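Local atomic coordinates of enoyl-CoA hydratase/isomerase (Mycobacterium avium, PDB entry 3P5M), a protein that probably acts on coenzyme A thioesters as an enoyl-CoA hydratase or isomerase of the crotonase family. Residues V104-S109 / M135-A140; Y124-F129 / A160-A165; N28-P33 / A62-G67; M34-S39 / A78-R83; S141-L146 / A212-L217. All blocks are in the same frame, centred on the assembly; numbering follows the deposited sequence.

Interaction 1. Residues V104-S109 / M135-A140; sequences VGFGCS and MPDGGA
S109 and D137 meet through a single hydrogen bond that ties the start of helix 106-113 to the glycine-rich turn preceding helix 140-143, two elements of the crotonase fold. The serine hydroxyl lies beside its own backbone N (chi1 -51°) and donates to the carbonyl oxygen of D137, with OG and O 2.7 Å apart. That oxygen also closes the type I' beta turn from D137 to A140, accepting from A140 N at 3.1 Å. The two donors come from opposite faces of the carbonyl plane, which grips the oxygen from both sides. A140 turns its methyl toward the serine, its CB 3.3 Å from S109 OG.

The carboxylate of D137 approaches F106 rather than S109. Its OD1 lies 3.5 Å from F106 CB and near the plane of the ring at its edge, the carboxylate and ring planes being 73° apart. OD1 is buried here without a polar partner in the model. G138 CA reaches the same ring edge, 4.0 Å from F106 CD1; with S109 CB also beside it and a positive phi, G138 has no room for a beta carbon. Beyond the ring, A81, V84 and V85 of helix 74-90 pack on F106, while G138 O and G139 N are bonded to Q221 and E224 of helix 217-231.

In crotonase relatives a backbone N-H at the start of the helix corresponding to 106-113 lines the oxyanion hole, and F106 N probably corresponds to it. G105 serves as the N-cap residue, its carbonyl oxygen 3.0 Å from C108 N.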
# COMPACT_ATOMS: atom_id res chain seq x y z
N VAL B 104 11.24 23.15 3.54
CA VAL B 104 10.99 23.30 4.96
C VAL B 104 10.38 24.68 5.22
O VAL B 104 10.80 25.68 4.63
CB VAL B 104 12.34 23.22 5.77
CG1 VAL B 104 12.14 23.43 7.26
CG2 VAL B 104 13.06 21.89 5.49
N GLY B 105 9.40 24.71 6.12
CA GLY B 105 8.75 25.97 6.47
C GLY B 105 8.10 26.56 5.25
O GLY B 105 7.36 25.85 4.56
N PHE B 106 8.36 27.83 4.97
CA PHE B 106 7.89 28.44 3.71
C PHE B 106 8.35 27.71 2.43
O PHE B 106 7.70 27.82 1.39
CB PHE B 106 8.29 29.92 3.58
CG PHE B 106 7.84 30.53 2.28
CD1 PHE B 106 6.50 30.86 2.08
CD2 PHE B 106 8.72 30.67 1.22
CE1 PHE B 106 6.06 31.37 0.88
CE2 PHE B 106 8.28 31.19 0.01
CZ PHE B 106 6.96 31.55 -0.15
N GLY B 107 9.46 26.99 2.48
CA GLY B 107 9.88 26.14 1.34
C GLY B 107 8.85 25.08 0.98
O GLY B 107 8.70 24.70 -0.19
N CYS B 108 8.16 24.58 1.99
CA CYS B 108 7.06 23.66 1.76
C CYS B 108 5.88 24.40 1.12
O CYS B 108 5.34 23.99 0.07
CB CYS B 108 6.66 22.96 3.08
SG CYS B 108 5.37 21.70 2.88
N SER B 109 5.45 25.49 1.76
CA SER B 109 4.38 26.31 1.23
C SER B 109 4.62 26.63 -0.26
O SER B 109 3.69 26.51 -1.08
CB SER B 109 4.30 27.61 2.03
OG SER B 109 4.24 27.35 3.42
N MET B 135 4.60 29.35 13.80
CA MET B 135 3.48 28.64 13.19
C MET B 135 3.68 28.63 11.67
O MET B 135 4.57 29.34 11.16
CB MET B 135 2.17 29.36 13.53
CG MET B 135 1.98 30.63 12.70
SD MET B 135 0.46 31.49 13.06
CE MET B 135 -0.74 30.36 12.42
N PRO B 136 2.87 27.82 10.94
CA PRO B 136 3.04 27.73 9.48
C PRO B 136 2.76 29.09 8.84
O PRO B 136 2.04 29.89 9.42
CB PRO B 136 1.99 26.69 9.07
CG PRO B 136 1.91 25.78 10.29
CD PRO B 136 2.00 26.74 11.46
N ASP B 137 3.38 29.35 7.68
CA ASP B 137 3.16 30.60 6.93
C ASP B 137 3.01 30.36 5.41
O ASP B 137 2.98 29.20 4.95
CB ASP B 137 4.31 31.58 7.17
CG ASP B 137 5.63 31.05 6.67
OD1 ASP B 137 5.67 30.04 5.90
OD2 ASP B 137 6.66 31.63 7.05
N GLY B 138 2.92 31.45 4.65
CA GLY B 138 2.74 31.36 3.21
C GLY B 138 1.32 31.04 2.83
O GLY B 138 0.96 31.15 1.66
N GLY B 139 0.49 30.68 3.81
CA GLY B 139 -0.83 30.14 3.56
C GLY B 139 -0.77 28.60 3.49
O GLY B 139 -1.72 27.98 3.02
N ALA B 140 0.32 27.99 3.97
CA ALA B 140 0.36 26.52 4.18
C ALA B 140 -0.91 25.96 4.87
O ALA B 140 -1.38 24.85 4.54
CB ALA B 140 1.63 26.12 4.99

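Interaction 2. Residues Y124-F129 / A160-A165; sequences YFQLAF and AEKISA
Y124 offers one ring face to the aliphatic chain of K162. The lysine is extended beyond CG, and its CD makes a CH-pi contact 3.9 Å from the ring centroid, displaced toward the rim. The F125 ring is met at its edge instead, with I163 O and A165 CA near its plane. The third flat group is the amide of Q126: NE2 donates to A160 O at 2.8 Å, almost straight (172°) and within the amide plane, while K162 CG packs 3.6 Å from Q126 CD.

Strands 124-126 and 163-164 form an antiparallel edge of the small three-stranded sheet. F125 and I163 are its hydrogen-bonded pair, F125 N to I163 O at 2.9 Å and I163 N to F125 O at 2.8 Å; Y124 and S164 form the adjoining non-hydrogen-bonded pair. Past the strand the pairing continues through water, which accepts from L127 N and donates to E161 O.

K162 NZ forms a salt bridge with D181 of the third subunit. The lysine thus combines two chemistries: its methylenes serve the tyrosine face within the chain, and its charge is spent on the contact between subunits.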
# COMPACT_ATOMS: atom_id res chain seq x y z
N TYR B 124 12.11 15.95 0.93
CA TYR B 124 11.10 15.91 2.00
C TYR B 124 10.46 17.27 2.27
O TYR B 124 11.00 18.33 1.90
CB TYR B 124 11.70 15.36 3.31
CG TYR B 124 12.79 16.19 3.90
CD1 TYR B 124 12.51 17.16 4.88
CD2 TYR B 124 14.12 16.02 3.51
CE1 TYR B 124 13.51 17.91 5.46
CE2 TYR B 124 15.16 16.78 4.10
CZ TYR B 124 14.84 17.71 5.06
OH TYR B 124 15.81 18.44 5.64
N PHE B 125 9.33 17.21 2.96
CA PHE B 125 8.43 18.35 3.17
C PHE B 125 8.19 18.41 4.66
O PHE B 125 7.91 17.38 5.31
CB PHE B 125 7.14 18.12 2.39
CG PHE B 125 7.37 17.96 0.90
CD1 PHE B 125 7.25 19.05 0.03
CD2 PHE B 125 7.75 16.75 0.38
CE1 PHE B 125 7.50 18.92 -1.33
CE2 PHE B 125 8.01 16.59 -0.96
CZ PHE B 125 7.88 17.68 -1.83
N GLN B 126 8.36 19.59 5.25
CA GLN B 126 8.35 19.65 6.69
C GLN B 126 7.97 21.05 7.16
O GLN B 126 8.51 22.04 6.69
CB GLN B 126 9.75 19.32 7.22
CG GLN B 126 9.84 19.29 8.77
CD GLN B 126 11.30 19.26 9.28
OE1 GLN B 126 12.21 19.67 8.58
NE2 GLN B 126 11.50 18.79 10.51
N LEU B 127 7.04 21.10 8.11
CA LEU B 127 6.66 22.36 8.77
C LEU B 127 7.47 22.43 10.07
O LEU B 127 6.98 22.10 11.16
CB LEU B 127 5.15 22.41 9.03
CG LEU B 127 4.23 22.27 7.81
CD1 LEU B 127 2.74 22.35 8.21
CD2 LEU B 127 4.55 23.34 6.75
N ALA B 128 8.74 22.81 9.95
CA ALA B 128 9.60 22.84 11.12
C ALA B 128 9.38 24.07 12.00
O ALA B 128 10.06 24.23 13.00
CB ALA B 128 11.08 22.72 10.74
N PHE B 129 8.41 24.92 11.67
CA PHE B 129 8.29 26.19 12.38
C PHE B 129 8.17 25.99 13.89
O PHE B 129 8.82 26.70 14.66
CB PHE B 129 7.08 27.02 11.90
CG PHE B 129 6.84 27.02 10.41
CD1 PHE B 129 7.16 28.15 9.65
CD2 PHE B 129 6.23 25.92 9.77
CE1 PHE B 129 6.92 28.19 8.29
CE2 PHE B 129 5.96 25.96 8.40
CZ PHE B 129 6.31 27.11 7.65
N ALA B 160 6.09 18.75 13.71
CA ALA B 160 7.24 19.16 12.90
C ALA B 160 8.03 17.98 12.23
O ALA B 160 9.22 18.10 11.97
CB ALA B 160 8.19 20.09 13.72
N GLU B 161 7.35 16.86 11.95
CA GLU B 161 8.03 15.68 11.37
C GLU B 161 8.32 15.92 9.91
O GLU B 161 7.56 16.63 9.23
CB GLU B 161 7.17 14.40 11.52
CG GLU B 161 7.13 13.88 12.95
CD GLU B 161 5.90 12.99 13.27
OE1 GLU B 161 5.14 12.62 12.36
OE2 GLU B 161 5.71 12.70 14.45
N LYS B 162 9.42 15.32 9.44
CA LYS B 162 9.76 15.32 8.03
C LYS B 162 8.83 14.32 7.33
O LYS B 162 8.66 13.20 7.80
CB LYS B 162 11.22 14.87 7.81
CG LYS B 162 12.25 15.93 8.27
CD LYS B 162 13.70 15.43 8.11
CE LYS B 162 14.66 16.36 8.87
NZ LYS B 162 16.03 15.79 8.86
N ILE B 163 8.24 14.75 6.21
CA ILE B 163 7.47 13.84 5.37
C ILE B 163 8.27 13.52 4.12
O ILE B 163 8.55 14.42 3.32
CB ILE B 163 6.12 14.47 4.97
CG1 ILE B 163 5.41 15.08 6.21
CG2 ILE B 163 5.28 13.45 4.19
CD1 ILE B 163 5.16 14.05 7.41
N SER B 164 8.57 12.24 3.91
CA SER B 164 9.39 11.81 2.78
C SER B 164 8.69 12.11 1.47
O SER B 164 7.46 12.26 1.43
CB SER B 164 9.63 10.30 2.86
OG SER B 164 8.43 9.59 2.58
N ALA B 165 9.47 12.23 0.41
CA ALA B 165 8.84 12.37 -0.91
C ALA B 165 7.84 11.24 -1.17
O ALA B 165 6.76 11.51 -1.62
CB ALA B 165 9.87 12.39 -2.01
O HOH W 1 5.99 18.78 9.44

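Interaction 3. Residues N28-P33 / A62-G67; sequences NAVDTP and AFCSGG
N28 reaches across to A62, F63 and C64, and its side chain is a good example of an asparagine that holds two loops by their backbones. CB lies 3.5 Å from F63 O and also approaches C64 CA. CG stands anti to the asparagine's own carbonyl carbon (chi1 -65°), with CG nearest F63 O and, slightly farther, A62 O. At the tip, ND2 donates to F63 O at 3.2 Å, coming from above that carbonyl's plane, and weakly to A62 O at 3.1 Å. OD1 accepts from R23 N, so both ends of the amide are used.

Farther along, the backbones take over. V30 N bonds to G66 O at 2.7 Å, and V30 and G67 form a single bridge. The same oxygen receives a CA-H...O contact from A29 CA at 3.1 Å. V30 CG1 rests on C64 SG at 3.9 Å, a sulfur that also accepts from G66 N. S65 OG lies 3.4 Å from A29 CB; its stronger hydrogen bond goes to L27 O, with a weak one to K26 O. At the backbone angles of G66 (phi 87°) a beta carbon would collide with S65 O.

In crotonases the loop corresponding to 62-67 supplies one N-H of the oxyanion hole, and by sequence G67 probably occupies the matching position. The contact joins this loop, which follows strand 53-58, to the segment that enters helix 32-47. C64 continues by backbone bonds to A102 and V104 around strand 102-104, L21 of strand 16-21 packs on N28, and F106 of helix 106-113 covers V30.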
# COMPACT_ATOMS: atom_id res chain seq x y z
N ASN B 28 19.10 28.10 0.64
CA ASN B 28 18.00 28.86 0.07
C ASN B 28 16.97 29.31 1.09
O ASN B 28 15.79 29.50 0.74
CB ASN B 28 17.33 28.06 -1.07
CG ASN B 28 18.25 27.86 -2.23
OD1 ASN B 28 19.11 28.70 -2.49
ND2 ASN B 28 18.12 26.73 -2.91
N ALA B 29 17.39 29.46 2.34
CA ALA B 29 16.60 30.16 3.35
C ALA B 29 16.31 31.53 2.75
O ALA B 29 17.17 32.09 2.07
CB ALA B 29 17.36 30.28 4.68
N VAL B 30 15.09 32.02 2.94
CA VAL B 30 14.61 33.23 2.27
C VAL B 30 14.46 34.45 3.21
O VAL B 30 14.16 34.33 4.43
CB VAL B 30 13.25 33.00 1.54
CG1 VAL B 30 13.39 32.01 0.42
CG2 VAL B 30 12.12 32.59 2.53
N ASP B 31 14.68 35.62 2.62
CA ASP B 31 14.37 36.89 3.28
C ASP B 31 13.49 37.75 2.38
O ASP B 31 13.16 37.36 1.27
CB ASP B 31 15.64 37.62 3.77
CG ASP B 31 16.55 38.13 2.64
OD1 ASP B 31 16.40 37.82 1.44
OD2 ASP B 31 17.45 38.90 3.00
N THR B 32 13.10 38.92 2.87
CA THR B 32 12.16 39.76 2.14
C THR B 32 12.63 40.17 0.74
O THR B 32 11.87 39.99 -0.19
CB THR B 32 11.72 40.98 2.96
OG1 THR B 32 11.31 40.52 4.25
CG2 THR B 32 10.55 41.72 2.25
N PRO B 33 13.85 40.75 0.60
CA PRO B 33 14.32 41.04 -0.76
C PRO B 33 14.16 39.83 -1.69
O PRO B 33 13.63 39.97 -2.79
CB PRO B 33 15.82 41.35 -0.58
CG PRO B 33 16.03 41.60 0.89
CD PRO B 33 14.73 41.35 1.63
N ALA B 62 19.47 21.93 -1.06
CA ALA B 62 18.08 22.00 -0.62
C ALA B 62 17.23 22.82 -1.59
O ALA B 62 17.71 23.79 -2.16
CB ALA B 62 18.01 22.60 0.81
N PHE B 63 15.97 22.42 -1.77
CA PHE B 63 15.01 23.24 -2.51
C PHE B 63 14.88 24.61 -1.81
O PHE B 63 15.17 25.66 -2.42
CB PHE B 63 13.64 22.51 -2.62
CG PHE B 63 12.56 23.32 -3.31
CD1 PHE B 63 12.56 23.48 -4.69
CD2 PHE B 63 11.53 23.92 -2.57
CE1 PHE B 63 11.56 24.25 -5.33
CE2 PHE B 63 10.54 24.71 -3.20
CZ PHE B 63 10.54 24.84 -4.56
N CYS B 64 14.47 24.60 -0.55
CA CYS B 64 14.27 25.82 0.23
C CYS B 64 14.07 25.45 1.68
O CYS B 64 13.14 24.70 2.03
CB CYS B 64 13.05 26.60 -0.32
SG CYS B 64 12.63 28.19 0.47
N SER B 65 14.95 25.96 2.54
CA SER B 65 14.84 25.73 3.97
C SER B 65 13.87 26.73 4.68
O SER B 65 13.71 26.69 5.89
CB SER B 65 16.24 25.71 4.59
OG SER B 65 16.91 26.93 4.28
N GLY B 66 13.21 27.58 3.90
CA GLY B 66 12.22 28.52 4.47
C GLY B 66 12.74 29.85 4.97
O GLY B 66 13.82 30.29 4.61
N GLY B 67 11.94 30.51 5.80
CA GLY B 67 12.28 31.81 6.37
C GLY B 67 13.63 31.82 7.08
O GLY B 67 13.92 30.96 7.92

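Interaction 4. Residues M34-S39 / A78-R83; sequences MLEELS and ADAANR
L35 of helix 32-47 and A80 of helix 74-90 meet where two helices of the crotonase fold run nearly parallel. The axes of the short segments come within 8.7 Å and cross at 24°, an approach allowed by the small alanines on one side.

The apolar part of the contact belongs to L35. Its CB sits 3.7 Å from A80 CB, and its CD1 reaches farther, to A81 CB at 3.8 Å. CG is anti to the leucine's carbonyl carbon (chi1 -67°); CD1, set by chi2, comes to 3.6 Å from A81 N. The leucine also touches V30 and F106, so this side of the pair faces the interior of the chain.

The charged part lies at the exposed border. E36 and R83 run side by side and point the same way, their carboxylate and guanidinium planes 37° apart. The salt bridge between E36 OE2 and R83 NH2 is long, at 3.8 Å, and the glutamate's CG lies closer to that nitrogen, at the edge of the guanidinium and near its plane. R83 is bent at chi2 and chi3, and one face of its guanidinium lies over A80 CA and D79 C of its own helix, offset toward the rim. So loose a pairing at the surface would be expected to add modestly to the apolar contact.

Water supplies a further link. One molecule lies between the helices and donates two bonds, a weak one to L35 O at 3.3 Å and a firmer one to A80 O at 2.8 Å.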
# COMPACT_ATOMS: atom_id res chain seq x y z
N MET B 34 14.59 38.66 -1.22
CA MET B 34 14.56 37.45 -2.04
C MET B 34 13.14 37.10 -2.47
O MET B 34 12.90 36.74 -3.64
CB MET B 34 15.22 36.30 -1.29
CG MET B 34 15.34 35.01 -2.07
SD MET B 34 16.44 33.93 -1.15
CE MET B 34 16.39 32.41 -2.12
N LEU B 35 12.20 37.22 -1.53
CA LEU B 35 10.79 36.90 -1.82
C LEU B 35 10.17 37.87 -2.81
O LEU B 35 9.50 37.45 -3.76
CB LEU B 35 9.96 36.84 -0.53
CG LEU B 35 10.27 35.71 0.45
CD1 LEU B 35 9.53 35.91 1.78
CD2 LEU B 35 9.92 34.37 -0.14
N GLU B 36 10.39 39.17 -2.59
CA GLU B 36 9.89 40.22 -3.48
C GLU B 36 10.42 40.06 -4.89
O GLU B 36 9.68 40.20 -5.86
CB GLU B 36 10.21 41.61 -2.95
CG GLU B 36 9.08 42.23 -2.15
CD GLU B 36 9.44 43.59 -1.56
OE1 GLU B 36 10.21 44.35 -2.20
OE2 GLU B 36 8.95 43.92 -0.45
N GLU B 37 11.71 39.76 -5.00
CA GLU B 37 12.34 39.44 -6.26
C GLU B 37 11.64 38.27 -6.98
O GLU B 37 11.27 38.38 -8.15
CB GLU B 37 13.83 39.12 -6.05
CG GLU B 37 14.61 38.81 -7.34
CD GLU B 37 14.93 40.04 -8.18
OE1 GLU B 37 14.62 41.15 -7.74
OE2 GLU B 37 15.50 39.89 -9.27
N LEU B 38 11.47 37.17 -6.26
CA LEU B 38 10.82 35.99 -6.78
C LEU B 38 9.44 36.33 -7.36
O LEU B 38 9.08 35.90 -8.46
CB LEU B 38 10.70 34.98 -5.63
CG LEU B 38 10.09 33.59 -5.82
CD1 LEU B 38 10.69 32.90 -7.02
CD2 LEU B 38 10.32 32.74 -4.57
N SER B 39 8.68 37.10 -6.60
CA SER B 39 7.28 37.40 -6.90
C SER B 39 7.07 38.15 -8.24
O SER B 39 6.07 37.89 -8.94
CB SER B 39 6.65 38.16 -5.72
OG SER B 39 5.34 38.59 -6.03
N ALA B 78 6.26 38.10 6.02
CA ALA B 78 5.02 37.35 6.01
C ALA B 78 4.20 37.79 4.80
O ALA B 78 3.69 36.95 4.03
CB ALA B 78 4.24 37.59 7.33
N ASP B 79 4.11 39.11 4.62
CA ASP B 79 3.43 39.69 3.44
C ASP B 79 4.06 39.27 2.10
O ASP B 79 3.34 38.87 1.16
CB ASP B 79 3.34 41.23 3.51
CG ASP B 79 2.41 41.73 4.64
OD1 ASP B 79 1.55 40.98 5.17
OD2 ASP B 79 2.56 42.91 5.02
N ALA B 80 5.38 39.36 2.00
CA ALA B 80 6.05 38.98 0.75
C ALA B 80 5.85 37.48 0.41
O ALA B 80 5.50 37.11 -0.75
CB ALA B 80 7.56 39.38 0.79
N ALA B 81 6.03 36.63 1.43
CA ALA B 81 5.81 35.17 1.33
C ALA B 81 4.38 34.85 0.91
O ALA B 81 4.15 34.00 0.04
CB ALA B 81 6.11 34.52 2.63
N ASN B 82 3.42 35.55 1.52
CA ASN B 82 2.03 35.44 1.10
C ASN B 82 1.82 35.79 -0.36
O ASN B 82 1.11 35.07 -1.10
CB ASN B 82 1.12 36.25 2.04
CG ASN B 82 0.93 35.57 3.40
OD1 ASN B 82 1.15 34.36 3.53
ND2 ASN B 82 0.48 36.34 4.40
N ARG B 83 2.44 36.88 -0.81
CA ARG B 83 2.25 37.32 -2.20
C ARG B 83 2.91 36.39 -3.20
O ARG B 83 2.42 36.25 -4.31
CB ARG B 83 2.69 38.78 -2.39
CG ARG B 83 1.59 39.82 -1.97
CD ARG B 83 2.17 41.04 -1.21
NE ARG B 83 3.57 41.23 -1.59
CZ ARG B 83 4.41 42.09 -1.02
NH1 ARG B 83 3.97 42.87 -0.04
NH2 ARG B 83 5.68 42.16 -1.44
O HOH W 2 6.74 38.83 -2.64

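Interaction 5. Residues S141-L146 / A212-L217; sequences SALLPL and ATLAEL
L143 and L214 meet at an oblique angle, methyl against methyl, with the two CD2 atoms 4.0 Å apart. Both have CG anti to the carbonyl carbon (chi1 -62° and -56°), and the end of each side chain comes nearer the opposite segment than its base does. A142, one residue earlier, points toward the partner segment: its CB lies 4.0 Å from L217 CA, and L217 CD1 comes beside the same methyl. At the other end L146 also faces the partner segment, laying CG 4.0 Å from T213 O, with T213 CB just beyond. The three contacts follow the short helices 140-143 and 145-148 against the connection between helices 199-213 and 217-231. That connection is a type I beta turn closed by L217 N to L214 O at 3.0 Å.

This is a junction between subunits of the six-chain assembly as well as within one chain. S141 and E216 pack on A208 and A211 of the second subunit, while R150 of the fourth subunit touches L143 and P145 of the fourth touches T213.

No direct hydrogen bond spans the two segments. One water does, donating to T213 O at 2.6 Å and to A142 O at 3.1 Å, and T213 OG1 is bonded to L209 O. The contact therefore rests on apolar side chains set against each other and against backbone, with a bridging water giving a donor to each of the two backbone carbonyls.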
# COMPACT_ATOMS: atom_id res chain seq x y z
N SER B 141 -1.49 26.71 5.82
CA SER B 141 -2.61 26.15 6.60
C SER B 141 -3.85 25.95 5.73
O SER B 141 -4.66 25.10 6.02
CB SER B 141 -2.97 27.02 7.82
OG SER B 141 -1.81 27.33 8.57
N ALA B 142 -3.99 26.75 4.68
CA ALA B 142 -5.09 26.59 3.72
C ALA B 142 -4.72 25.64 2.60
O ALA B 142 -5.59 24.92 2.12
CB ALA B 142 -5.50 27.94 3.12
N LEU B 143 -3.44 25.61 2.19
CA LEU B 143 -3.03 24.72 1.08
C LEU B 143 -3.06 23.25 1.48
O LEU B 143 -3.70 22.45 0.82
CB LEU B 143 -1.61 25.04 0.57
CG LEU B 143 -1.33 26.43 -0.04
CD1 LEU B 143 0.16 26.65 -0.23
CD2 LEU B 143 -2.03 26.50 -1.39
N LEU B 144 -2.38 22.91 2.55
CA LEU B 144 -2.27 21.52 2.99
C LEU B 144 -3.59 20.71 3.19
O LEU B 144 -3.69 19.57 2.71
CB LEU B 144 -1.31 21.44 4.19
CG LEU B 144 0.20 21.46 3.87
CD1 LEU B 144 1.08 21.82 5.08
CD2 LEU B 144 0.61 20.07 3.41
N PRO B 145 -4.61 21.27 3.85
CA PRO B 145 -5.80 20.42 4.03
C PRO B 145 -6.50 19.97 2.72
O PRO B 145 -7.09 18.88 2.68
CB PRO B 145 -6.75 21.31 4.84
CG PRO B 145 -5.87 22.23 5.62
CD PRO B 145 -4.72 22.54 4.62
N LEU B 146 -6.42 20.79 1.68
CA LEU B 146 -7.01 20.43 0.38
C LEU B 146 -6.07 19.51 -0.40
O LEU B 146 -6.33 19.16 -1.53
CB LEU B 146 -7.38 21.71 -0.43
CG LEU B 146 -8.71 22.40 -0.05
CD1 LEU B 146 -9.88 21.48 -0.37
CD2 LEU B 146 -8.76 22.79 1.46
N ALA B 212 -12.27 26.58 -6.72
CA ALA B 212 -12.77 25.44 -5.97
C ALA B 212 -11.99 25.20 -4.68
O ALA B 212 -12.49 24.55 -3.80
CB ALA B 212 -12.70 24.20 -6.84
N THR B 213 -10.74 25.66 -4.58
CA THR B 213 -9.87 25.17 -3.49
C THR B 213 -9.23 26.30 -2.69
O THR B 213 -8.74 26.07 -1.59
CB THR B 213 -8.71 24.32 -4.03
OG1 THR B 213 -7.92 25.13 -4.90
CG2 THR B 213 -9.22 23.05 -4.78
N LEU B 214 -9.22 27.52 -3.26
CA LEU B 214 -8.52 28.61 -2.59
C LEU B 214 -9.41 29.69 -1.97
O LEU B 214 -8.94 30.80 -1.69
CB LEU B 214 -7.45 29.22 -3.49
CG LEU B 214 -6.39 28.28 -4.06
CD1 LEU B 214 -5.55 29.11 -5.05
CD2 LEU B 214 -5.50 27.65 -3.01
N ALA B 215 -10.67 29.37 -1.70
CA ALA B 215 -11.55 30.41 -1.17
C ALA B 215 -11.02 30.96 0.16
O ALA B 215 -11.17 32.15 0.43
CB ALA B 215 -12.99 29.91 -1.03
N GLU B 216 -10.36 30.13 0.97
CA GLU B 216 -9.87 30.61 2.27
C GLU B 216 -8.40 31.04 2.25
O GLU B 216 -7.87 31.37 3.31
CB GLU B 216 -10.11 29.56 3.38
CG GLU B 216 -11.55 28.99 3.40
CD GLU B 216 -12.58 30.09 3.55
OE1 GLU B 216 -12.26 31.09 4.22
OE2 GLU B 216 -13.67 29.99 2.97
N LEU B 217 -7.72 31.00 1.09
CA LEU B 217 -6.29 31.34 1.07
C LEU B 217 -6.03 32.71 1.72
O LEU B 217 -5.23 32.81 2.63
CB LEU B 217 -5.66 31.30 -0.34
CG LEU B 217 -4.13 31.52 -0.43
CD1 LEU B 217 -3.32 30.55 0.45
CD2 LEU B 217 -3.65 31.39 -1.92
O HOH W 3 -6.44 24.95 -0.91

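How the interactions relate
Read from the N terminus, the contacts fall into two crossed groups. Interaction 3 opens at 28-33 and interaction 4 directly after it at 34-39; they close at 62-67 and 78-83 in the same order, so the two loops cross and share helix 32-47. Interaction 1 opens only afterwards, at 104-109, and closes at 135-140, crossing interaction 2, which runs from 124-129 to 160-165. Interaction 5 starts at 141-146, inside the loop of interaction 2, and closes last, at 212-217. Interaction 1 touches all the others and joins the N-terminal helices to the small sheet and to the subunit-facing helices of interaction 5.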